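Probable transcriptional regulator (Pseudomonas aeruginosa, PDB 2ESN) probably regulates transcription as a LysR-family factor, with a helix-turn-helix domain to bind DNA and a periplasmic-binding-protein-like domain likely to sense a small effector. Local coordinates at residues V104-D109 and V135-K140; D176-V181 and P276-R281; H186-G191 and S245-L250. One frame throughout, in Å; residues are numbered along the deposited sequence.

Contact 1 of 3, residues V104-D109 and V135-K140; sequences VFAATD and VNAERK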
loop_
_atom_site.group_PDB
_atom_site.type_symbol
_atom_site.label_atom_id
_atom_site.label_comp_id
_atom_site.label_asym_id
_atom_site.label_seq_id
_atom_site.Cartn_x
_atom_site.Cartn_y
_atom_site.Cartn_z
ATOM N N VAL C 104 6.478 5.718 -20.164
ATOM C CA VAL C 104 5.614 6.203 -19.058
ATOM C C VAL C 104 6.354 7.335 -18.370
ATOM O O VAL C 104 7.494 7.164 -17.961
ATOM C CB VAL C 104 5.221 5.103 -18.029
ATOM C CG1 VAL C 104 4.306 5.685 -16.864
ATOM C CG2 VAL C 104 4.537 3.917 -18.725
ATOM N N PHE C 105 5.738 8.519 -18.364
ATOM C CA PHE C 105 6.350 9.682 -17.755
ATOM C C PHE C 105 5.451 10.149 -16.613
ATOM O O PHE C 105 4.240 10.063 -16.715
ATOM C CB PHE C 105 6.460 10.878 -18.751
ATOM C CG PHE C 105 7.493 10.727 -19.835
ATOM C CD1 PHE C 105 8.613 11.520 -19.826
ATOM C CD2 PHE C 105 7.286 9.873 -20.913
ATOM C CE1 PHE C 105 9.586 11.441 -20.866
ATOM C CE2 PHE C 105 8.225 9.819 -22.003
ATOM C CZ PHE C 105 9.386 10.593 -21.936
ATOM N N ALA C 106 6.084 10.644 -15.548
ATOM C CA ALA C 106 5.449 11.268 -14.403
ATOM C C ALA C 106 5.550 12.689 -14.769
ATOM O O ALA C 106 6.598 13.148 -15.220
ATOM C CB ALA C 106 6.272 11.059 -13.153
ATOM N N ALA C 107 4.464 13.420 -14.606
ATOM C CA ALA C 107 4.426 14.746 -15.292
ATOM C C ALA C 107 3.450 15.644 -14.614
ATOM O O ALA C 107 2.696 15.172 -13.721
ATOM C CB ALA C 107 4.016 14.560 -16.751
ATOM N N THR C 108 3.465 16.922 -15.016
ATOM C CA THR C 108 2.387 17.814 -14.618
ATOM C C THR C 108 1.631 18.319 -15.882
ATOM O O THR C 108 2.054 18.016 -16.986
ATOM C CB THR C 108 2.938 19.007 -13.837
ATOM O OG1 THR C 108 3.875 19.703 -14.650
ATOM C CG2 THR C 108 3.608 18.536 -12.540
ATOM N N ASP C 109 0.555 19.101 -15.723
ATOM C CA ASP C 109 -0.025 19.727 -16.892
ATOM C C ASP C 109 1.018 20.637 -17.565
ATOM O O ASP C 109 1.124 20.647 -18.762
ATOM C CB ASP C 109 -1.356 20.431 -16.576
ATOM C CG ASP C 109 -1.170 21.866 -16.157
ATOM O OD1 ASP C 109 -0.258 22.111 -15.329
ATOM O OD2 ASP C 109 -1.893 22.726 -16.702
ATOM N N VAL C 135 1.387 10.307 -16.370
ATOM C CA VAL C 135 0.610 10.059 -15.160
ATOM C C VAL C 135 0.830 11.202 -14.196
ATOM O O VAL C 135 1.923 11.811 -14.167
ATOM C CB VAL C 135 0.994 8.667 -14.477
ATOM C CG1 VAL C 135 0.711 7.515 -15.419
ATOM C CG2 VAL C 135 2.461 8.610 -14.018
ATOM N N ASN C 136 -0.200 11.522 -13.412
ATOM C CA ASN C 136 -0.032 12.462 -12.286
ATOM C C ASN C 136 0.604 11.667 -11.151
ATOM O O ASN C 136 -0.022 10.779 -10.618
ATOM C CB ASN C 136 -1.402 12.969 -11.760
ATOM C CG ASN C 136 -2.077 13.988 -12.695
ATOM O OD1 ASN C 136 -1.416 14.818 -13.365
ATOM N ND2 ASN C 136 -3.416 13.928 -12.733
ATOM N N ALA C 137 1.853 11.915 -10.830
ATOM C CA ALA C 137 2.454 11.221 -9.716
ATOM C C ALA C 137 2.276 12.018 -8.401
ATOM O O ALA C 137 2.145 13.264 -8.429
ATOM C CB ALA C 137 3.935 11.012 -9.993
ATOM N N GLU C 138 2.376 11.324 -7.251
ATOM C CA GLU C 138 2.125 11.979 -5.950
ATOM C C GLU C 138 3.251 12.925 -5.543
ATOM O O GLU C 138 3.021 13.865 -4.770
ATOM C CB GLU C 138 1.756 10.951 -4.862
ATOM C CG GLU C 138 0.538 10.060 -5.254
ATOM C CD GLU C 138 -0.778 10.390 -4.490
ATOM O OE1 GLU C 138 -0.715 10.977 -3.374
ATOM O OE2 GLU C 138 -1.890 10.056 -4.994
ATOM N N ARG C 139 4.442 12.728 -6.102
ATOM C CA ARG C 139 5.511 13.728 -5.986
ATOM C C ARG C 139 6.311 13.844 -7.269
ATOM O O ARG C 139 6.204 12.969 -8.132
ATOM C CB ARG C 139 6.458 13.393 -4.840
ATOM C CG ARG C 139 7.012 11.973 -4.899
ATOM C CD ARG C 139 7.437 11.511 -3.504
ATOM N NE ARG C 139 8.802 11.934 -3.222
ATOM C CZ ARG C 139 9.272 12.226 -2.008
ATOM N NH1 ARG C 139 8.474 12.146 -0.939
ATOM N NH2 ARG C 139 10.547 12.606 -1.871
ATOM N N LYS C 140 7.110 14.912 -7.378
ATOM C CA LYS C 140 7.960 15.156 -8.563
ATOM C C LYS C 140 8.845 13.944 -8.915
ATOM O O LYS C 140 8.944 13.530 -10.060
ATOM C CB LYS C 140 8.846 16.376 -8.387
ATOM C CG LYS C 140 9.760 16.593 -9.601
ATOM C CD LYS C 140 10.200 18.034 -9.806
ATOM C CE LYS C 140 11.005 18.588 -8.638
ATOM N NZ LYS C 140 12.497 18.486 -8.786
HETATM O O HOH W 1 4.428 14.182 -11.308
#

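Contact 2 of 3, residues D176-V181 and P276-R281; sequences DRYVVV and PPYVLR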
loop_
_atom_site.group_PDB
_atom_site.type_symbol
_atom_site.label_atom_id
_atom_site.label_comp_id
_atom_site.label_asym_id
_atom_site.label_seq_id
_atom_site.Cartn_x
_atom_site.Cartn_y
_atom_site.Cartn_z
ATOM N N ASP C 176 13.595 28.445 -19.235
ATOM C CA ASP C 176 12.578 29.512 -19.393
ATOM C C ASP C 176 12.580 30.398 -18.120
ATOM O O ASP C 176 13.330 30.145 -17.174
ATOM C CB ASP C 176 11.180 28.871 -19.617
ATOM C CG ASP C 176 10.080 29.851 -20.124
ATOM O OD1 ASP C 176 10.300 30.800 -20.933
ATOM O OD2 ASP C 176 8.934 29.560 -19.763
ATOM N N ARG C 177 11.730 31.416 -18.095
ATOM C CA ARG C 177 11.553 32.222 -16.896
ATOM C C ARG C 177 10.071 32.352 -16.500
ATOM O O ARG C 177 9.155 32.017 -17.295
ATOM C CB ARG C 177 12.187 33.594 -17.129
ATOM C CG ARG C 177 11.682 34.318 -18.396
ATOM C CD ARG C 177 12.459 35.629 -18.603
ATOM N NE ARG C 177 11.651 36.624 -19.339
ATOM C CZ ARG C 177 11.604 36.747 -20.673
ATOM N NH1 ARG C 177 12.307 35.941 -21.484
ATOM N NH2 ARG C 177 10.816 37.676 -21.204
ATOM N N TYR C 178 9.854 32.783 -15.265
ATOM C CA TYR C 178 8.527 33.153 -14.763
ATOM C C TYR C 178 8.185 34.608 -15.080
ATOM O O TYR C 178 9.079 35.460 -15.139
ATOM C CB TYR C 178 8.438 32.983 -13.262
ATOM C CG TYR C 178 8.151 31.565 -12.839
ATOM C CD1 TYR C 178 9.120 30.576 -12.986
ATOM C CD2 TYR C 178 6.909 31.205 -12.291
ATOM C CE1 TYR C 178 8.847 29.234 -12.637
ATOM C CE2 TYR C 178 6.633 29.895 -11.891
ATOM C CZ TYR C 178 7.609 28.913 -12.075
ATOM O OH TYR C 178 7.362 27.601 -11.727
ATOM N N VAL C 179 6.887 34.866 -15.307
ATOM C CA VAL C 179 6.388 36.190 -15.470
ATOM C C VAL C 179 5.111 36.302 -14.622
ATOM O O VAL C 179 4.638 35.306 -14.148
ATOM C CB VAL C 179 6.107 36.536 -16.962
ATOM C CG1 VAL C 179 7.396 36.610 -17.757
ATOM C CG2 VAL C 179 5.066 35.553 -17.626
ATOM N N VAL C 180 4.636 37.532 -14.407
ATOM C CA VAL C 180 3.420 37.886 -13.674
ATOM C C VAL C 180 2.407 38.149 -14.775
ATOM O O VAL C 180 2.681 38.887 -15.726
ATOM C CB VAL C 180 3.616 39.141 -12.784
ATOM C CG1 VAL C 180 2.288 39.566 -12.113
ATOM C CG2 VAL C 180 4.645 38.817 -11.684
ATOM N N VAL C 181 1.251 37.508 -14.609
ATOM C CA VAL C 181 0.171 37.528 -15.518
ATOM C C VAL C 181 -1.008 38.154 -14.796
ATOM O O VAL C 181 -1.213 37.866 -13.626
ATOM C CB VAL C 181 -0.151 36.022 -15.860
ATOM C CG1 VAL C 181 -1.477 35.883 -16.478
ATOM C CG2 VAL C 181 1.013 35.373 -16.707
ATOM N N PRO C 276 15.051 33.224 -10.133
ATOM C CA PRO C 276 15.878 32.429 -11.071
ATOM C C PRO C 276 15.101 31.830 -12.269
ATOM O O PRO C 276 13.946 31.419 -12.101
ATOM C CB PRO C 276 16.435 31.286 -10.205
ATOM C CG PRO C 276 16.038 31.562 -8.750
ATOM C CD PRO C 276 15.257 32.855 -8.709
ATOM N N PRO C 277 15.749 31.768 -13.450
ATOM C CA PRO C 277 15.258 31.075 -14.607
ATOM C C PRO C 277 15.072 29.676 -14.113
ATOM O O PRO C 277 15.721 29.275 -13.146
ATOM C CB PRO C 277 16.441 31.115 -15.598
ATOM C CG PRO C 277 17.199 32.399 -15.201
ATOM C CD PRO C 277 17.089 32.359 -13.682
ATOM N N TYR C 278 14.139 28.956 -14.706
ATOM C CA TYR C 278 14.011 27.543 -14.409
ATOM C C TYR C 278 14.538 26.752 -15.589
ATOM O O TYR C 278 14.628 27.245 -16.747
ATOM C CB TYR C 278 12.563 27.173 -14.050
ATOM C CG TYR C 278 11.585 27.293 -15.195
ATOM C CD1 TYR C 278 10.903 28.496 -15.446
ATOM C CD2 TYR C 278 11.331 26.198 -16.036
ATOM C CE1 TYR C 278 9.969 28.592 -16.512
ATOM C CE2 TYR C 278 10.413 26.278 -17.095
ATOM C CZ TYR C 278 9.741 27.485 -17.353
ATOM O OH TYR C 278 8.849 27.555 -18.419
ATOM N N VAL C 279 14.930 25.527 -15.297
ATOM C CA VAL C 279 15.383 24.630 -16.326
ATOM C C VAL C 279 14.594 23.365 -16.117
ATOM O O VAL C 279 14.676 22.785 -15.015
ATOM C CB VAL C 279 16.928 24.372 -16.230
ATOM C CG1 VAL C 279 17.375 23.395 -17.298
ATOM C CG2 VAL C 279 17.667 25.687 -16.414
ATOM N N LEU C 280 13.793 22.980 -17.122
ATOM C CA LEU C 280 12.959 21.761 -17.021
ATOM C C LEU C 280 13.856 20.565 -17.322
ATOM O O LEU C 280 14.746 20.661 -18.147
ATOM C CB LEU C 280 11.780 21.766 -18.011
ATOM C CG LEU C 280 10.658 22.799 -17.810
ATOM C CD1 LEU C 280 9.522 22.475 -18.765
ATOM C CD2 LEU C 280 10.125 22.786 -16.373
ATOM N N ARG C 281 13.632 19.456 -16.652
ATOM C CA ARG C 281 14.523 18.337 -16.838
ATOM C C ARG C 281 13.844 17.012 -16.888
ATOM O O ARG C 281 12.674 16.843 -16.557
ATOM C CB ARG C 281 15.702 18.338 -15.835
ATOM C CG ARG C 281 15.354 18.803 -14.484
ATOM C CD ARG C 281 16.486 19.619 -13.908
ATOM N NE ARG C 281 17.711 18.857 -13.863
ATOM C CZ ARG C 281 18.897 19.355 -13.532
ATOM N NH1 ARG C 281 19.007 20.656 -13.218
ATOM N NH2 ARG C 281 19.962 18.553 -13.504
HETATM O O HOH W 2 12.264 33.009 -13.887
#

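Contact 3 of 3, residues H186-G191 and S245-L250; sequences HPRLAG and STDFLL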
loop_
_atom_site.group_PDB
_atom_site.type_symbol
_atom_site.label_atom_id
_atom_site.label_comp_id
_atom_site.label_asym_id
_atom_site.label_seq_id
_atom_site.Cartn_x
_atom_site.Cartn_y
_atom_site.Cartn_z
ATOM N N HIS C 186 -6.715 44.979 -16.108
ATOM C CA HIS C 186 -6.839 44.798 -14.664
ATOM C C HIS C 186 -7.163 46.200 -14.092
ATOM O O HIS C 186 -6.533 47.175 -14.511
ATOM C CB HIS C 186 -5.501 44.288 -14.142
ATOM C CG HIS C 186 -5.512 43.927 -12.678
ATOM N ND1 HIS C 186 -5.519 44.869 -11.667
ATOM C CD2 HIS C 186 -5.507 42.721 -12.068
ATOM C CE1 HIS C 186 -5.576 44.249 -10.494
ATOM N NE2 HIS C 186 -5.541 42.945 -10.710
ATOM N N PRO C 187 -8.111 46.309 -13.118
ATOM C CA PRO C 187 -8.493 47.682 -12.712
ATOM C C PRO C 187 -7.367 48.518 -12.125
ATOM O O PRO C 187 -7.493 49.738 -12.130
ATOM C CB PRO C 187 -9.673 47.489 -11.736
ATOM C CG PRO C 187 -9.541 46.033 -11.208
ATOM C CD PRO C 187 -8.849 45.263 -12.381
ATOM N N ARG C 188 -6.257 47.903 -11.700
ATOM C CA ARG C 188 -5.256 48.630 -10.936
ATOM C C ARG C 188 -3.874 48.541 -11.538
ATOM O O ARG C 188 -2.920 49.023 -10.950
ATOM C CB ARG C 188 -5.243 48.174 -9.472
ATOM C CG ARG C 188 -6.439 48.577 -8.631
ATOM C CD ARG C 188 -6.596 47.837 -7.242
ATOM N NE ARG C 188 -6.787 46.372 -7.374
ATOM C CZ ARG C 188 -7.971 45.785 -7.503
ATOM N NH1 ARG C 188 -9.093 46.511 -7.549
ATOM N NH2 ARG C 188 -8.053 44.469 -7.605
ATOM N N LEU C 189 -3.733 47.965 -12.732
ATOM C CA LEU C 189 -2.443 47.935 -13.345
ATOM C C LEU C 189 -2.430 48.879 -14.492
ATOM O O LEU C 189 -3.055 48.620 -15.524
ATOM C CB LEU C 189 -2.058 46.531 -13.798
ATOM C CG LEU C 189 -2.022 45.397 -12.771
ATOM C CD1 LEU C 189 -1.496 44.145 -13.413
ATOM C CD2 LEU C 189 -1.189 45.767 -11.519
ATOM N N ALA C 190 -1.689 49.957 -14.343
ATOM C CA ALA C 190 -1.592 50.952 -15.423
ATOM C C ALA C 190 -0.364 50.591 -16.266
ATOM O O ALA C 190 -0.310 50.866 -17.488
ATOM C CB ALA C 190 -1.517 52.360 -14.872
ATOM N N GLY C 191 0.583 49.917 -15.621
ATOM C CA GLY C 191 1.506 49.042 -16.311
ATOM C C GLY C 191 2.011 47.918 -15.434
ATOM O O GLY C 191 1.291 47.395 -14.558
ATOM N N SER C 245 -10.059 35.946 -15.947
ATOM C CA SER C 245 -11.412 36.265 -15.482
ATOM C C SER C 245 -11.480 36.910 -14.084
ATOM O O SER C 245 -12.562 37.133 -13.606
ATOM C CB SER C 245 -12.356 35.055 -15.521
ATOM O OG SER C 245 -12.707 34.766 -16.881
ATOM N N THR C 246 -10.357 37.309 -13.502
ATOM C CA THR C 246 -10.391 37.932 -12.199
ATOM C C THR C 246 -9.324 38.975 -12.059
ATOM O O THR C 246 -8.482 39.205 -12.996
ATOM C CB THR C 246 -10.116 36.876 -11.089
ATOM O OG1 THR C 246 -8.817 36.348 -11.347
ATOM C CG2 THR C 246 -11.146 35.739 -11.084
ATOM N N ASP C 247 -9.292 39.576 -10.854
ATOM C CA ASP C 247 -8.244 40.530 -10.588
ATOM C C ASP C 247 -7.026 39.834 -10.021
ATOM O O ASP C 247 -6.012 40.500 -9.704
ATOM C CB ASP C 247 -8.716 41.679 -9.668
ATOM C CG ASP C 247 -9.889 42.443 -10.291
ATOM O OD1 ASP C 247 -10.031 42.381 -11.534
ATOM O OD2 ASP C 247 -10.684 43.048 -9.564
ATOM N N PHE C 248 -7.086 38.504 -9.970
ATOM C CA PHE C 248 -5.958 37.787 -9.373
ATOM C C PHE C 248 -4.732 37.813 -10.215
ATOM O O PHE C 248 -4.815 37.700 -11.442
ATOM C CB PHE C 248 -6.321 36.348 -9.043
ATOM C CG PHE C 248 -7.573 36.196 -8.208
ATOM C CD1 PHE C 248 -8.238 35.002 -8.213
ATOM C CD2 PHE C 248 -8.050 37.210 -7.382
ATOM C CE1 PHE C 248 -9.376 34.782 -7.446
ATOM C CE2 PHE C 248 -9.223 37.022 -6.586
ATOM C CZ PHE C 248 -9.871 35.809 -6.608
ATOM N N LEU C 249 -3.571 37.851 -9.561
ATOM C CA LEU C 249 -2.329 37.737 -10.253
ATOM C C LEU C 249 -1.794 36.286 -10.199
ATOM O O LEU C 249 -2.071 35.552 -9.233
ATOM C CB LEU C 249 -1.337 38.707 -9.627
ATOM C CG LEU C 249 -1.748 40.208 -9.653
ATOM C CD1 LEU C 249 -0.592 41.054 -9.163
ATOM C CD2 LEU C 249 -2.094 40.621 -11.086
ATOM N N LEU C 250 -1.033 35.883 -11.220
ATOM C CA LEU C 250 -0.496 34.552 -11.287
ATOM C C LEU C 250 0.942 34.691 -11.713
ATOM O O LEU C 250 1.233 35.425 -12.645
ATOM C CB LEU C 250 -1.284 33.675 -12.287
ATOM C CG LEU C 250 -0.610 32.352 -12.753
ATOM C CD1 LEU C 250 -0.626 31.290 -11.616
ATOM C CD2 LEU C 250 -1.316 31.777 -14.001
#

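Contact 1 of 3, residues V104-D109 and V135-K140
Two backbone hydrogen bonds join the segments, both ending on Val-135. Its N donates to Phe-105 O at 2.9 Å, and its O accepts from Ala-107 N at 3.0 Å; each donor lies nearly along the axis of the C=O it meets. Val-135 is thus gripped from both of its peptide groups, and Ala-106, between the two bonds, turns its CA-H to the same Val-135 O, 3.6 Å from CA. Beyond this pair the strands spread, and a water takes over, donating to Ala-107 O and accepting a weak, long bond from Ala-137 N. This is the parallel pairing of the first beta-alpha-beta unit of the LysR substrate-binding domain: strand 102-107 runs into helix 109-126, with Thr-108 at its N-cap, and strand 131-136 returns alongside. The side chains of Ala-106 and Val-135 share one face of the sheet. Val-135 CG2, in the crowded position between its own N and carbonyl carbon, lies 3.5 Å from Phe-105 O, while CG1 reaches Val-104 CG1 at 4.3 Å. Further along, the methyl groups of Ala-106 and Ala-137 meet, CB to CB at 3.9 Å. Across a subunit boundary, Asn-136 N is bonded to Asn-210 OD1 of the second subunit.

Contact 2 of 3, residues D176-V181 and P276-R281
The phenol ring of Tyr-278 lies against the backbone and side chain of Asp-176, whose CA sits over one face, 3.9 Å above the plane and displaced toward the rim. Arg-177 O approaches the edge near CE1, and Leu-280 CG, from its own strand, also lies in the ring plane. Tyr-178 meets this ring obliquely, the planes 76° apart, its CE1 3.6 Å from Tyr-278 CD1. With CG of Tyr-278 in the crowded position between N and carbonyl carbon (chi1 67°), the ring runs alongside the Asp-176 side chain, whose CG is anti to the backbone N (chi1 -166°). Tyr-278 OH makes a very short hydrogen bond, 2.4 Å to Asp-176 OD2, on the anti lone pair of the carboxylate; Asp-176 CB is also only 3.0 Å from Tyr-278 CZ, so the packing here is tight and probably strained. Asp-176 OD2 also accepts from His-255 N, and Tyr-278 OH has a second partner in Tyr-110 OH of helix 109-126; this network probably favours a charged carboxylate. Beneath the side chains, Asp-176 and Tyr-278 form an antiparallel hydrogen-bonded pair between strands 168-183 and 278-285 of the substrate-binding domain, a fold of the periplasmic-binding-protein class. Asp-176 N donates to Tyr-278 O and Tyr-278 N to Asp-176 O, both at 2.9 Å and both in the carbonyl plane. Past this pair the chains diverge: a water bridges them, accepting from Tyr-178 N at 2.8 Å and donating to Pro-276 O. The hydroxyl of Tyr-178 is bonded to Tyr-157 OH, and Pro-277 CA closes against Asp-176 O at 3.3 Å.

Contact 3 of 3, residues H186-G191 and S245-L250
A type I beta turn from His-186 to Leu-189 faces the chain that leads into strand 249-253, the backbones coming nearest at His-186 CA and Asp-247 CA, 6.1 Å apart. The His-186 ring, its CG anti to the backbone N (chi1 -175°), is held through both nitrogens. NE2 donates to Asp-247 O at 2.7 Å, meeting a lone pair in the carbonyl plane, and ND1 accepts from Arg-188 N at 3.1 Å within the turn. Both partners lie close to the ring plane, so the two bonds fix its rotation and are consistent with a proton on NE2 and none on ND1; Pro-187 CD covers part of one face. The contact lies in the LysR substrate-binding domain, where the turn belongs to the loop between strand 168-183 and helix 195-199. Within 245-250, Asp-247 is most covered by the turn. Pro-187 CD rests 3.2 Å from Asp-247 OD1, and the bent Arg-188 chain forms a long salt bridge, 3.6 Å from Arg-188 NH2 to Asp-247 OD2, with guanidinium and carboxylate planes steeply turned (79°) rather than paired flat. The guanidinium has its stronger partner in Glu-201, which Arg-188 NE engages. On the apolar side, Leu-249 CD2 packs against both His-186 CD2, 4.1 Å away, and Leu-189 CD1. Thr-246 OG1 accepts from Phe-248 N in an ST turn, and Asp-247 N is bonded to Gln-124 OE1 of the second subunit.

From the N terminus, contact 1 comes first, closing the short loop in which helix 109-126 joins two parallel neighbouring strands. It is complete before contact 2 opens at residue 176. Contact 2 then spans a long excursion that returns only at 276-281, and contact 3, between 186-191 and 245-250, is nested within it. The nested pair touch directly: strands 168-183 and 249-253 are neighbours, and Val-181 N lies 2.9 Å from Leu-250 O, probably hydrogen-bonded. Contact 1 touches neither of the others, although all three reach the same branched sheet. Contacts 1 and 3, with centres about 31 Å apart, both also meet the second subunit.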